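Local coordinates for shikimate 5-dehydrogenase AroE (5-dehydroshikimate reductase) (Mycobacterium tuberculosis, PDB 4P4G), which probably reduces 3-dehydroshikimate to shikimate with NADPH, the fourth of seven steps towards chorismate in aromatic amino-acid biosynthesis, at residues I144-R149 with V166-C171; G114-H119 with A185-S190; T203-P208 with A223-S228; H17-Q22 with A213-W218; P21-A26 with T262-A267. One frame throughout, in Å; residues are numbered along the deposited sequence.

Interaction 1 (I144-R149 with V166-C171); sequences ITVVAR and VATRFC. With SO4 (sulfate ion), chain J.
Side chains from the parallel strands 143-148 and 167-172 meet on both faces of the sheet, the short segment axes lying 4.6 Å apart at 27°. On the face of T145, R169 and C171, the guanidinium of R169 lies across T145, whose CG2 stands above one face of that plane, offset toward the rim. R169 gets there from the crowded position between its own N and carbonyl carbon (chi1 76°), with an extended chain. T145 OG1 comes within 3.0 Å of R169 NH2, but at an angle too poor for a hydrogen bond. T145 CG2 also meets C171 CB at 3.6 Å. I144, on the other face, crosses V166 of the incoming loop at about a right angle, I144 CG1 to V166 CG1 at 3.8 Å, while V146 CG2 touches T168 CG2 obliquely. The F170 ring presents its edge to A148 O, in plane, with F170 CE1 3.6 Å away. Backbone bonds fix the register, the straightest running from V146 N to R169 O (2.8 Å, 171°). Helix 151-163 links the strands in a beta-alpha-beta unit of the Rossmann fold. Beyond A148, R149 N donates to sulfate O1 at 3.0 Å, while R149 NE adds weak bonds and S125 and N150 complete the grip. An anion held here by backbone N-H groups and an arginine is consistent with a phosphate-recognition site for NADP, although the sulfate probably came from the crystallisation liquor.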
# COMPACT_ATOMS: atom_id res chain seq x y z
N ILE A 144 -16.79 -3.43 6.33
CA ILE A 144 -16.10 -2.92 5.17
C ILE A 144 -16.91 -3.23 3.93
O ILE A 144 -17.36 -4.35 3.74
CB ILE A 144 -14.70 -3.56 5.02
CG1 ILE A 144 -13.79 -3.10 6.16
CG2 ILE A 144 -14.11 -3.24 3.63
CD1 ILE A 144 -12.50 -3.93 6.30
N THR A 145 -17.13 -2.22 3.08
CA THR A 145 -17.72 -2.47 1.77
C THR A 145 -16.61 -2.37 0.72
O THR A 145 -15.87 -1.39 0.68
CB THR A 145 -18.87 -1.48 1.48
OG1 THR A 145 -19.93 -1.65 2.44
CG2 THR A 145 -19.44 -1.68 0.07
N VAL A 146 -16.45 -3.42 -0.09
CA VAL A 146 -15.45 -3.43 -1.16
C VAL A 146 -16.12 -3.03 -2.47
O VAL A 146 -17.10 -3.65 -2.89
CB VAL A 146 -14.83 -4.82 -1.32
CG1 VAL A 146 -13.91 -4.88 -2.55
CG2 VAL A 146 -14.07 -5.20 -0.06
N VAL A 147 -15.60 -1.99 -3.11
CA VAL A 147 -16.14 -1.52 -4.39
C VAL A 147 -15.05 -1.74 -5.43
O VAL A 147 -13.98 -1.17 -5.34
CB VAL A 147 -16.47 -0.01 -4.35
CG1 VAL A 147 -17.16 0.41 -5.64
CG2 VAL A 147 -17.35 0.32 -3.16
N ALA A 148 -15.33 -2.57 -6.43
CA ALA A 148 -14.31 -2.81 -7.45
C ALA A 148 -14.96 -3.14 -8.78
O ALA A 148 -16.15 -3.45 -8.83
CB ALA A 148 -13.38 -3.94 -7.02
N ARG A 149 -14.17 -3.08 -9.84
CA ARG A 149 -14.65 -3.43 -11.17
C ARG A 149 -14.65 -4.94 -11.35
O ARG A 149 -15.46 -5.48 -12.10
CB ARG A 149 -13.77 -2.77 -12.24
CG ARG A 149 -13.82 -1.24 -12.24
CD ARG A 149 -12.86 -0.67 -13.27
NE ARG A 149 -11.48 -0.70 -12.79
CZ ARG A 149 -10.42 -0.38 -13.53
NH1 ARG A 149 -10.59 -0.02 -14.79
NH2 ARG A 149 -9.20 -0.42 -13.00
N VAL A 166 -14.41 -9.12 10.33
CA VAL A 166 -15.13 -7.91 9.92
C VAL A 166 -16.24 -8.26 8.93
O VAL A 166 -16.00 -8.98 7.97
CB VAL A 166 -14.18 -6.89 9.28
CG1 VAL A 166 -14.95 -5.69 8.76
CG2 VAL A 166 -13.14 -6.43 10.29
N ALA A 167 -17.45 -7.74 9.17
CA ALA A 167 -18.56 -7.91 8.22
C ALA A 167 -18.23 -7.19 6.93
O ALA A 167 -18.07 -5.96 6.91
CB ALA A 167 -19.87 -7.39 8.81
N THR A 168 -18.10 -7.94 5.84
CA THR A 168 -17.64 -7.36 4.58
C THR A 168 -18.62 -7.71 3.47
O THR A 168 -19.24 -8.77 3.51
CB THR A 168 -16.20 -7.87 4.24
OG1 THR A 168 -15.33 -7.64 5.37
CG2 THR A 168 -15.60 -7.13 3.04
N ARG A 169 -18.81 -6.80 2.51
CA ARG A 169 -19.66 -7.09 1.36
C ARG A 169 -19.15 -6.37 0.14
O ARG A 169 -18.30 -5.46 0.24
CB ARG A 169 -21.12 -6.69 1.63
CG ARG A 169 -21.33 -5.19 1.54
CD ARG A 169 -22.67 -4.75 2.12
NE ARG A 169 -22.64 -3.32 2.45
CZ ARG A 169 -22.86 -2.34 1.58
NH1 ARG A 169 -23.14 -2.61 0.31
NH2 ARG A 169 -22.79 -1.07 1.98
N PHE A 170 -19.64 -6.79 -1.03
CA PHE A 170 -19.24 -6.20 -2.30
C PHE A 170 -20.33 -5.26 -2.82
O PHE A 170 -21.51 -5.56 -2.69
CB PHE A 170 -19.00 -7.31 -3.33
CG PHE A 170 -18.95 -6.84 -4.75
CD1 PHE A 170 -17.94 -5.99 -5.18
CD2 PHE A 170 -19.90 -7.26 -5.67
CE1 PHE A 170 -17.88 -5.55 -6.50
CE2 PHE A 170 -19.85 -6.83 -6.99
CZ PHE A 170 -18.84 -5.98 -7.41
N CYS A 171 -19.90 -4.13 -3.39
CA CYS A 171 -20.80 -3.20 -4.05
C CYS A 171 -20.22 -2.83 -5.41
O CYS A 171 -19.08 -2.36 -5.50
CB CYS A 171 -20.96 -1.93 -3.20
SG CYS A 171 -22.01 -0.65 -3.94
S SO4 J . -10.49 -2.96 -9.82
O1 SO4 J . -11.40 -1.84 -9.56
O2 SO4 J . -11.16 -4.24 -9.60
O3 SO4 J . -10.06 -2.90 -11.22
O4 SO4 J . -9.28 -2.86 -8.99

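Interaction 2 (G114-H119 with A185-S190); sequences GAAAGH and AEVLVS
Two hydrogen bonds hold the start of strand 119-123 against the approach to strand 187-190, neighbouring parallel strands in the middle of the Rossmann sheet. The first is backbone to backbone: E186 N donates to H119 O over 2.8 Å, almost straight at 177°, although the donor stands above the carbonyl plane. The second uses a side chain. H119 N points at E186 OE1, 2.9 Å away, and meets that oxygen from above the carboxylate plane. Thus the main chain of H119 is gripped at both its N-H and its C=O by the single residue E186. The glutamate reaches back because CG is anti to its own carbonyl carbon (chi1 -56°) and the chain runs extended beyond CG.

Around this pair the contacts are van der Waals. The H119 imidazole crosses E186 obliquely, its plane 74° from that of the carboxylate, with H119 CD2 3.5 Å from E186 OE1. H119 CB rests on A185 CA at 3.8 Å, and A116 CB just reaches V187 CG1. Further out, backbone bonds from V187 and V189 to L121 carry the strand pairing deeper into the sheet, and L113 of helix 105-113 packs on V187. G118 is bonded through its backbone to T142, so the residue before the strand has a backbone partner of its own. Having no side chain, G118 lets the carboxylate come right up to its backbone, where E186 OE1 lies 3.2 Å from G118 CA.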
# COMPACT_ATOMS: atom_id res chain seq x y z
N GLY A 114 -4.37 6.37 11.48
CA GLY A 114 -4.26 6.66 12.90
C GLY A 114 -5.34 5.98 13.73
O GLY A 114 -5.04 5.29 14.71
N ALA A 115 -6.59 6.18 13.34
CA ALA A 115 -7.73 5.55 14.00
C ALA A 115 -8.89 5.41 13.01
O ALA A 115 -9.00 6.18 12.06
CB ALA A 115 -8.17 6.36 15.21
N ALA A 116 -9.72 4.40 13.25
CA ALA A 116 -10.95 4.16 12.48
C ALA A 116 -11.77 3.15 13.27
O ALA A 116 -11.20 2.20 13.81
CB ALA A 116 -10.63 3.63 11.10
N ALA A 117 -13.08 3.32 13.33
CA ALA A 117 -13.87 2.49 14.23
C ALA A 117 -15.27 2.12 13.73
O ALA A 117 -16.00 1.37 14.40
CB ALA A 117 -13.97 3.14 15.60
N GLY A 118 -15.65 2.65 12.57
CA GLY A 118 -17.01 2.47 12.09
C GLY A 118 -17.09 1.76 10.75
O GLY A 118 -16.44 0.74 10.54
N HIS A 119 -17.90 2.30 9.85
CA HIS A 119 -18.08 1.70 8.54
C HIS A 119 -17.01 2.23 7.60
O HIS A 119 -16.71 3.43 7.62
CB HIS A 119 -19.46 2.05 7.99
CG HIS A 119 -20.57 1.83 8.96
ND1 HIS A 119 -20.96 0.57 9.37
CD2 HIS A 119 -21.38 2.70 9.61
CE1 HIS A 119 -21.96 0.68 10.24
NE2 HIS A 119 -22.24 1.96 10.39
N ALA A 185 -20.59 5.16 5.26
CA ALA A 185 -19.18 5.00 5.59
C ALA A 185 -18.53 6.24 6.20
O ALA A 185 -18.93 7.37 5.90
CB ALA A 185 -18.41 4.55 4.36
N GLU A 186 -17.52 6.02 7.03
CA GLU A 186 -16.82 7.11 7.69
C GLU A 186 -15.40 7.27 7.16
O GLU A 186 -14.78 8.31 7.36
CB GLU A 186 -16.81 6.88 9.20
CG GLU A 186 -18.22 6.70 9.76
CD GLU A 186 -18.26 5.86 11.02
OE1 GLU A 186 -18.92 4.79 11.00
OE2 GLU A 186 -17.62 6.25 12.03
N VAL A 187 -14.91 6.25 6.47
CA VAL A 187 -13.57 6.29 5.90
C VAL A 187 -13.55 5.56 4.57
O VAL A 187 -14.22 4.54 4.41
CB VAL A 187 -12.50 5.74 6.88
CG1 VAL A 187 -12.80 4.31 7.25
CG2 VAL A 187 -11.11 5.86 6.31
N LEU A 188 -12.80 6.11 3.62
CA LEU A 188 -12.63 5.51 2.31
C LEU A 188 -11.14 5.32 2.04
O LEU A 188 -10.36 6.27 2.14
CB LEU A 188 -13.24 6.45 1.26
CG LEU A 188 -13.01 6.21 -0.22
CD1 LEU A 188 -13.57 4.87 -0.59
CD2 LEU A 188 -13.68 7.31 -1.05
N VAL A 189 -10.73 4.10 1.72
CA VAL A 189 -9.36 3.87 1.27
C VAL A 189 -9.39 3.53 -0.21
O VAL A 189 -9.99 2.52 -0.61
CB VAL A 189 -8.66 2.74 2.04
CG1 VAL A 189 -7.23 2.58 1.53
CG2 VAL A 189 -8.69 3.03 3.56
N SER A 190 -8.76 4.37 -1.03
CA SER A 190 -8.80 4.16 -2.48
C SER A 190 -7.52 3.56 -3.02
O SER A 190 -6.44 4.13 -2.86
CB SER A 190 -9.09 5.47 -3.21
OG SER A 190 -9.11 5.24 -4.62

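Interaction 3 (T203-P208 with A223-S228); sequences TLAAIP and AAAVGS
This is close apolar packing of a turn against a helix beside the 232-234 edge of the parallel sheet: the residues that follow helix 201-204 lie on one side of helix 221-229, and no hydrogen bond crosses between the two segments. The backbones themselves come near, with A205 CA and V226 CA 4.2 Å apart, an approach that the small A205 allows. A205 CB touches A225 CB at 3.9 Å and sits 3.7 Å from A225 O, so the methyl group lies over the helix backbone. A type I beta turn from L204 to I207, closed by I207 N donating to L204 O at 3.1 Å, gives the chain its bend and sets A205 at the helix. Both segments belong to the last part of the Rossmann fold: the turn leads into strand 209-212, and helix 221-229 then connects that strand to the parallel edge strand 232-234. V226 is the main helix side chain in the contact. With CG1 anti to the backbone N (chi1 173°), its two branches divide the work, V226 CG1 reaching I207 O at 3.8 Å and V226 CG2 reaching I207 CG2 at 3.9 Å. I207 and V226 lie side by side, pointing the same way. I207 holds CG2 in the crowded position between its N and carbonyl carbon, while the rest of its side chain leads away to L188 and A185; V226 packs also on V233 of the edge strand.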
# COMPACT_ATOMS: atom_id res chain seq x y z
N THR A 203 -19.81 11.26 -6.38
CA THR A 203 -20.52 10.35 -5.48
C THR A 203 -19.71 10.07 -4.22
O THR A 203 -20.26 10.03 -3.11
CB THR A 203 -20.85 9.03 -6.20
OG1 THR A 203 -21.71 9.31 -7.31
CG2 THR A 203 -21.55 8.06 -5.27
N LEU A 204 -18.41 9.88 -4.40
CA LEU A 204 -17.51 9.57 -3.29
C LEU A 204 -17.16 10.79 -2.42
O LEU A 204 -16.69 10.63 -1.30
CB LEU A 204 -16.23 8.93 -3.83
CG LEU A 204 -16.34 7.61 -4.60
CD1 LEU A 204 -15.02 7.36 -5.33
CD2 LEU A 204 -16.68 6.47 -3.67
N ALA A 205 -17.40 12.00 -2.94
CA ALA A 205 -16.91 13.23 -2.30
C ALA A 205 -17.42 13.42 -0.88
O ALA A 205 -16.80 14.13 -0.08
CB ALA A 205 -17.26 14.45 -3.14
N ALA A 206 -18.55 12.79 -0.57
CA ALA A 206 -19.20 12.95 0.72
C ALA A 206 -18.57 12.16 1.87
O ALA A 206 -19.03 12.24 3.00
CB ALA A 206 -20.68 12.60 0.60
N ILE A 207 -17.51 11.40 1.58
CA ILE A 207 -16.87 10.59 2.62
C ILE A 207 -16.13 11.50 3.60
O ILE A 207 -15.46 12.46 3.18
CB ILE A 207 -15.91 9.54 2.02
CG1 ILE A 207 -15.58 8.44 3.03
CG2 ILE A 207 -14.63 10.17 1.50
CD1 ILE A 207 -16.65 7.37 3.11
N PRO A 208 -16.25 11.22 4.91
CA PRO A 208 -15.62 12.09 5.91
C PRO A 208 -14.08 12.05 5.90
O PRO A 208 -13.45 13.06 6.23
CB PRO A 208 -16.14 11.51 7.24
CG PRO A 208 -17.44 10.83 6.87
CD PRO A 208 -17.19 10.26 5.51
N ALA A 223 -9.30 13.26 -4.51
CA ALA A 223 -8.83 14.06 -3.38
C ALA A 223 -9.35 15.50 -3.45
O ALA A 223 -9.72 16.08 -2.43
CB ALA A 223 -7.31 14.03 -3.30
N ALA A 224 -9.37 16.09 -4.64
CA ALA A 224 -9.90 17.44 -4.80
C ALA A 224 -11.37 17.51 -4.43
O ALA A 224 -11.83 18.50 -3.85
CB ALA A 224 -9.67 17.96 -6.21
N ALA A 225 -12.12 16.48 -4.80
CA ALA A 225 -13.55 16.41 -4.55
C ALA A 225 -13.87 16.30 -3.05
O ALA A 225 -14.70 17.03 -2.52
CB ALA A 225 -14.16 15.24 -5.32
N VAL A 226 -13.22 15.34 -2.39
CA VAL A 226 -13.38 15.16 -0.95
C VAL A 226 -12.96 16.41 -0.19
O VAL A 226 -13.68 16.88 0.69
CB VAL A 226 -12.57 13.94 -0.45
CG1 VAL A 226 -12.58 13.85 1.06
CG2 VAL A 226 -13.11 12.65 -1.05
N GLY A 227 -11.80 16.96 -0.54
CA GLY A 227 -11.31 18.18 0.10
C GLY A 227 -12.29 19.33 -0.03
O GLY A 227 -12.59 20.04 0.94
N SER A 228 -12.80 19.51 -1.24
CA SER A 228 -13.77 20.58 -1.48
C SER A 228 -15.04 20.40 -0.65
O SER A 228 -15.64 21.38 -0.19
CB SER A 228 -14.12 20.66 -2.97
OG SER A 228 -14.79 21.86 -3.26

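Interaction 4 (H17-Q22 with A213-W218); sequences HSRSPQ and AIYDPW. With SKM ((3R,4S,5R)-3,4,5-trihydroxycyclohex-1-ene-1-carboxylic acid), chain C.
The R19 guanidinium and the Y215 ring, their planes 74° apart, both do their polar work at their edges. D216 OD2 lies in the guanidinium plane and takes a straight hydrogen bond from R19 NH1 (2.7 Å, 178°) on its anti lone pair, within a salt bridge. The same R19 NH1 donates to H17 O, also at 2.7 Å and on a lone pair, so two acceptors fix the rotation of the group; a bend at chi2 curls the arginine chain back toward H17. Round the rim of the Y215 ring lie H17 O, S18 CA and shikimate O3, while R19 CG approaches Y215 CE1 obliquely at 3.6 Å. The H17 ring is tilted 48° to that of Y215.

The tyrosine hydroxyl is gripped twice. Y215 OH accepts from R19 N at 3.0 Å, and Y215 OH donates to shikimate (SKM) O3 at 2.5 Å. The other carboxylate oxygen, shikimate O2, receives S20 OG at 2.7 Å and S18 OG at a very short 2.4 Å. S18 OG in turn accepts from S20 N, an ST turn at the start of helix 20-30 that positions both serines. The contact thus joins the substrate-binding domain to the nucleotide-binding domain across the shikimate cleft; K69, N90, D105 and Q247 are among the residues that bind the rest of the ligand. Three hydroxyl donors on one carboxylate, drawn from both domains, would stabilise its negative charge, and the R19 N-H on the tyrosine oxygen probably makes that hydroxyl a stronger donor.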
# COMPACT_ATOMS: atom_id res chain seq x y z
N HIS A 17 8.33 7.56 -10.91
CA HIS A 17 7.72 8.47 -9.93
C HIS A 17 8.01 8.11 -8.47
O HIS A 17 7.70 8.91 -7.58
CB HIS A 17 6.20 8.41 -10.09
CG HIS A 17 5.61 7.11 -9.62
ND1 HIS A 17 5.64 5.96 -10.39
CD2 HIS A 17 5.02 6.76 -8.45
CE1 HIS A 17 5.09 4.97 -9.72
NE2 HIS A 17 4.70 5.43 -8.54
N SER A 18 8.54 6.92 -8.21
CA SER A 18 8.59 6.43 -6.83
C SER A 18 9.42 7.32 -5.93
O SER A 18 10.54 7.69 -6.29
CB SER A 18 9.13 5.00 -6.78
OG SER A 18 9.31 4.61 -5.42
N ARG A 19 8.88 7.67 -4.76
CA ARG A 19 9.63 8.42 -3.76
C ARG A 19 10.20 7.51 -2.65
O ARG A 19 10.68 8.00 -1.63
CB ARG A 19 8.78 9.52 -3.13
CG ARG A 19 8.15 10.51 -4.10
CD ARG A 19 9.14 11.08 -5.08
NE ARG A 19 8.73 12.38 -5.61
CZ ARG A 19 7.83 12.55 -6.58
NH1 ARG A 19 7.21 11.52 -7.14
NH2 ARG A 19 7.53 13.78 -6.98
N SER A 20 10.13 6.19 -2.85
CA SER A 20 10.78 5.27 -1.92
C SER A 20 12.28 5.50 -1.73
O SER A 20 12.75 5.42 -0.58
CB SER A 20 10.54 3.81 -2.32
OG SER A 20 9.29 3.37 -1.85
N PRO A 21 13.04 5.75 -2.82
CA PRO A 21 14.48 5.92 -2.61
C PRO A 21 14.80 7.08 -1.68
O PRO A 21 15.69 6.95 -0.86
CB PRO A 21 15.01 6.23 -4.02
CG PRO A 21 14.04 5.57 -4.95
CD PRO A 21 12.70 5.80 -4.26
N GLN A 22 14.08 8.20 -1.83
CA GLN A 22 14.30 9.36 -0.96
C GLN A 22 14.18 8.97 0.51
O GLN A 22 15.01 9.37 1.34
CB GLN A 22 13.33 10.49 -1.31
CG GLN A 22 13.66 11.23 -2.61
CD GLN A 22 12.95 10.68 -3.83
OE1 GLN A 22 12.75 9.47 -3.96
NE2 GLN A 22 12.56 11.58 -4.74
N ALA A 213 -4.17 5.99 -1.99
CA ALA A 213 -2.87 5.35 -2.16
C ALA A 213 -1.98 6.08 -3.16
O ALA A 213 -0.75 5.97 -3.12
CB ALA A 213 -3.03 3.89 -2.55
N ILE A 214 -2.60 6.82 -4.07
CA ILE A 214 -1.88 7.57 -5.10
C ILE A 214 -1.16 8.79 -4.50
O ILE A 214 -1.71 9.46 -3.62
CB ILE A 214 -2.85 8.07 -6.20
CG1 ILE A 214 -3.54 6.89 -6.91
CG2 ILE A 214 -2.11 8.97 -7.21
CD1 ILE A 214 -2.59 5.92 -7.56
N TYR A 215 0.05 9.08 -4.96
CA TYR A 215 0.72 10.30 -4.54
C TYR A 215 1.32 11.13 -5.68
O TYR A 215 1.79 12.24 -5.45
CB TYR A 215 1.76 10.02 -3.44
CG TYR A 215 2.92 9.10 -3.80
CD1 TYR A 215 4.02 9.57 -4.51
CD2 TYR A 215 2.93 7.78 -3.38
CE1 TYR A 215 5.08 8.74 -4.82
CE2 TYR A 215 3.99 6.93 -3.68
CZ TYR A 215 5.06 7.42 -4.39
OH TYR A 215 6.12 6.59 -4.69
N ASP A 216 1.29 10.61 -6.90
CA ASP A 216 1.88 11.32 -8.04
C ASP A 216 1.16 10.86 -9.30
O ASP A 216 1.11 9.67 -9.58
CB ASP A 216 3.38 11.01 -8.12
CG ASP A 216 4.15 11.97 -9.05
OD1 ASP A 216 3.52 12.74 -9.81
OD2 ASP A 216 5.39 11.94 -9.02
N PRO A 217 0.54 11.80 -10.04
CA PRO A 217 0.44 13.23 -9.70
C PRO A 217 -0.52 13.51 -8.56
O PRO A 217 -1.36 12.68 -8.22
CB PRO A 217 -0.05 13.89 -11.00
CG PRO A 217 -0.62 12.78 -11.82
CD PRO A 217 0.09 11.52 -11.42
N TRP A 218 -0.36 14.67 -7.94
CA TRP A 218 -1.19 15.03 -6.81
C TRP A 218 -1.62 16.48 -6.98
O TRP A 218 -0.84 17.30 -7.46
CB TRP A 218 -0.38 14.85 -5.52
CG TRP A 218 -1.20 15.06 -4.31
CD1 TRP A 218 -1.23 16.17 -3.51
CD2 TRP A 218 -2.15 14.14 -3.76
NE1 TRP A 218 -2.14 15.99 -2.50
CE2 TRP A 218 -2.73 14.76 -2.64
CE3 TRP A 218 -2.59 12.85 -4.12
CZ2 TRP A 218 -3.70 14.13 -1.86
CZ3 TRP A 218 -3.55 12.24 -3.35
CH2 TRP A 218 -4.10 12.87 -2.23
O12 SKM C . 3.98 -0.73 -0.91
C8 SKM C . 4.66 0.42 -1.40
C6 SKM C . 3.75 1.14 -2.35
O7 SKM C . 3.18 0.23 -3.28
C5 SKM C . 4.52 2.11 -3.09
C4 SKM C . 5.85 2.19 -3.17
C1 SKM C . 6.48 3.29 -4.01
O2 SKM C . 7.71 3.42 -4.03
O3 SKM C . 5.77 4.07 -4.68
C10 SKM C . 6.81 1.21 -2.43
C9 SKM C . 5.96 -0.03 -2.01
O11 SKM C . 6.73 -0.69 -1.06

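Interaction 5 (P21-A26 with T262-A267); sequences PQLHLA and TCALAA
A single methyl bump, A264 CB, fits the shallow hollow of helix 20-30 bounded by Q22 O, L23 and A26. The local axes of segments 21-26 and 262-267 pass 8.8 Å apart and run roughly antiparallel, at 143°. A264 CB meets A26 CB tip to tip at 3.5 Å, the tightest spot between the segments, where two small alanines face each other. On one flank L23 CD2 rests against A264 CB at 3.9 Å, and Q22 O, bordering the hollow, lies 4.1 Å from that CB.

L23 is the larger projection in return. With CG anti to its carbonyl carbon (chi1 -66°), it swings its branches across to the other helix, where L23 CD2 lies 3.8 Å from L265 N and 3.9 Å from L265 CD1. L265, its CG anti to the backbone N (chi1 -161°), crosses L23 obliquely and touches both of its terminal methyls with CD1. The pair joins the C-terminal helix 258-267 to the first helix of the substrate-binding domain, so the last helix of the chain packs back on the N-terminal half. Helix 236-252 adjoins both: L23 packs on L240 and L265 on Q238, and H24, on a different side of its helix, bonds to Q247 of the shikimate pocket. No hydrogen bond or salt bridge crosses between the segments, which implies that their fit rests on dispersion and the burial of methyl groups.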
# COMPACT_ATOMS: atom_id res chain seq x y z
N PRO A 21 13.04 5.75 -2.82
CA PRO A 21 14.48 5.92 -2.61
C PRO A 21 14.80 7.08 -1.68
O PRO A 21 15.69 6.95 -0.86
CB PRO A 21 15.01 6.23 -4.02
CG PRO A 21 14.04 5.57 -4.95
CD PRO A 21 12.70 5.80 -4.26
N GLN A 22 14.08 8.20 -1.83
CA GLN A 22 14.30 9.36 -0.96
C GLN A 22 14.18 8.97 0.51
O GLN A 22 15.01 9.37 1.34
CB GLN A 22 13.33 10.49 -1.31
CG GLN A 22 13.66 11.23 -2.61
CD GLN A 22 12.95 10.68 -3.83
OE1 GLN A 22 12.75 9.47 -3.96
NE2 GLN A 22 12.56 11.58 -4.74
N LEU A 23 13.16 8.17 0.83
CA LEU A 23 12.90 7.79 2.23
C LEU A 23 13.94 6.79 2.73
O LEU A 23 14.44 6.92 3.84
CB LEU A 23 11.50 7.19 2.39
CG LEU A 23 10.33 8.13 2.16
CD1 LEU A 23 9.03 7.44 2.55
CD2 LEU A 23 10.52 9.42 2.94
N HIS A 24 14.24 5.79 1.92
CA HIS A 24 15.19 4.77 2.35
C HIS A 24 16.61 5.33 2.46
O HIS A 24 17.33 5.02 3.40
CB HIS A 24 15.17 3.59 1.39
CG HIS A 24 14.04 2.65 1.62
ND1 HIS A 24 14.22 1.42 2.23
CD2 HIS A 24 12.73 2.74 1.32
CE1 HIS A 24 13.05 0.79 2.28
NE2 HIS A 24 12.13 1.57 1.73
N LEU A 25 17.02 6.15 1.49
CA LEU A 25 18.36 6.71 1.52
C LEU A 25 18.54 7.62 2.73
O LEU A 25 19.58 7.60 3.38
CB LEU A 25 18.72 7.41 0.21
CG LEU A 25 18.90 6.43 -0.94
CD1 LEU A 25 18.96 7.15 -2.27
CD2 LEU A 25 20.13 5.55 -0.73
N ALA A 26 17.51 8.40 3.04
CA ALA A 26 17.50 9.21 4.26
C ALA A 26 17.68 8.33 5.50
O ALA A 26 18.46 8.68 6.40
CB ALA A 26 16.21 10.01 4.35
N THR A 262 10.68 11.09 8.41
CA THR A 262 9.59 12.07 8.38
C THR A 262 10.11 13.39 7.83
O THR A 262 9.44 14.04 7.02
CB THR A 262 8.96 12.26 9.76
OG1 THR A 262 8.45 11.00 10.22
CG2 THR A 262 7.81 13.25 9.67
N CYS A 263 11.32 13.78 8.23
CA CYS A 263 11.96 14.95 7.63
C CYS A 263 12.22 14.81 6.13
O CYS A 263 12.15 15.79 5.38
CB CYS A 263 13.26 15.26 8.35
SG CYS A 263 12.99 15.83 10.02
N ALA A 264 12.54 13.60 5.68
CA ALA A 264 12.76 13.37 4.25
C ALA A 264 11.45 13.56 3.49
O ALA A 264 11.44 14.12 2.40
CB ALA A 264 13.31 11.99 4.00
N LEU A 265 10.36 13.08 4.08
CA LEU A 265 9.06 13.20 3.43
C LEU A 265 8.71 14.68 3.27
O LEU A 265 8.18 15.09 2.25
CB LEU A 265 7.98 12.46 4.23
CG LEU A 265 6.70 12.13 3.44
CD1 LEU A 265 6.88 10.85 2.63
CD2 LEU A 265 5.52 12.00 4.37
N ALA A 266 9.05 15.48 4.28
CA ALA A 266 8.78 16.91 4.25
C ALA A 266 9.66 17.65 3.23
O ALA A 266 9.33 18.76 2.80
CB ALA A 266 8.96 17.53 5.64
N ALA A 267 10.78 17.03 2.87
CA ALA A 267 11.74 17.64 1.93
C ALA A 267 11.41 17.33 0.47
O ALA A 267 12.05 17.87 -0.43
CB ALA A 267 13.15 17.20 2.26

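Overall arrangement
From the N terminus, helix 20-30 and the residues leading into it open the two longest loops, since interactions 4 and 5 share P21 and Q22. Interaction 5 closes its loop last, at helix 258-267, and encloses interactions 1, 2 and 3. The loop of interaction 4, closed at 213-218, contains interactions 1 and 2 but crosses interaction 3. Interaction 2 encloses interaction 1. Interactions 1 to 3 tie together the parallel sheet and its helices; a probable hydrogen bond from A213 N to S190 O links 2 with 4, and A185 and L188 pack on I207 between 2 and 3. Interactions 4 and 5 join the substrate-binding domain to the nucleotide-binding domain and the C-terminal helix.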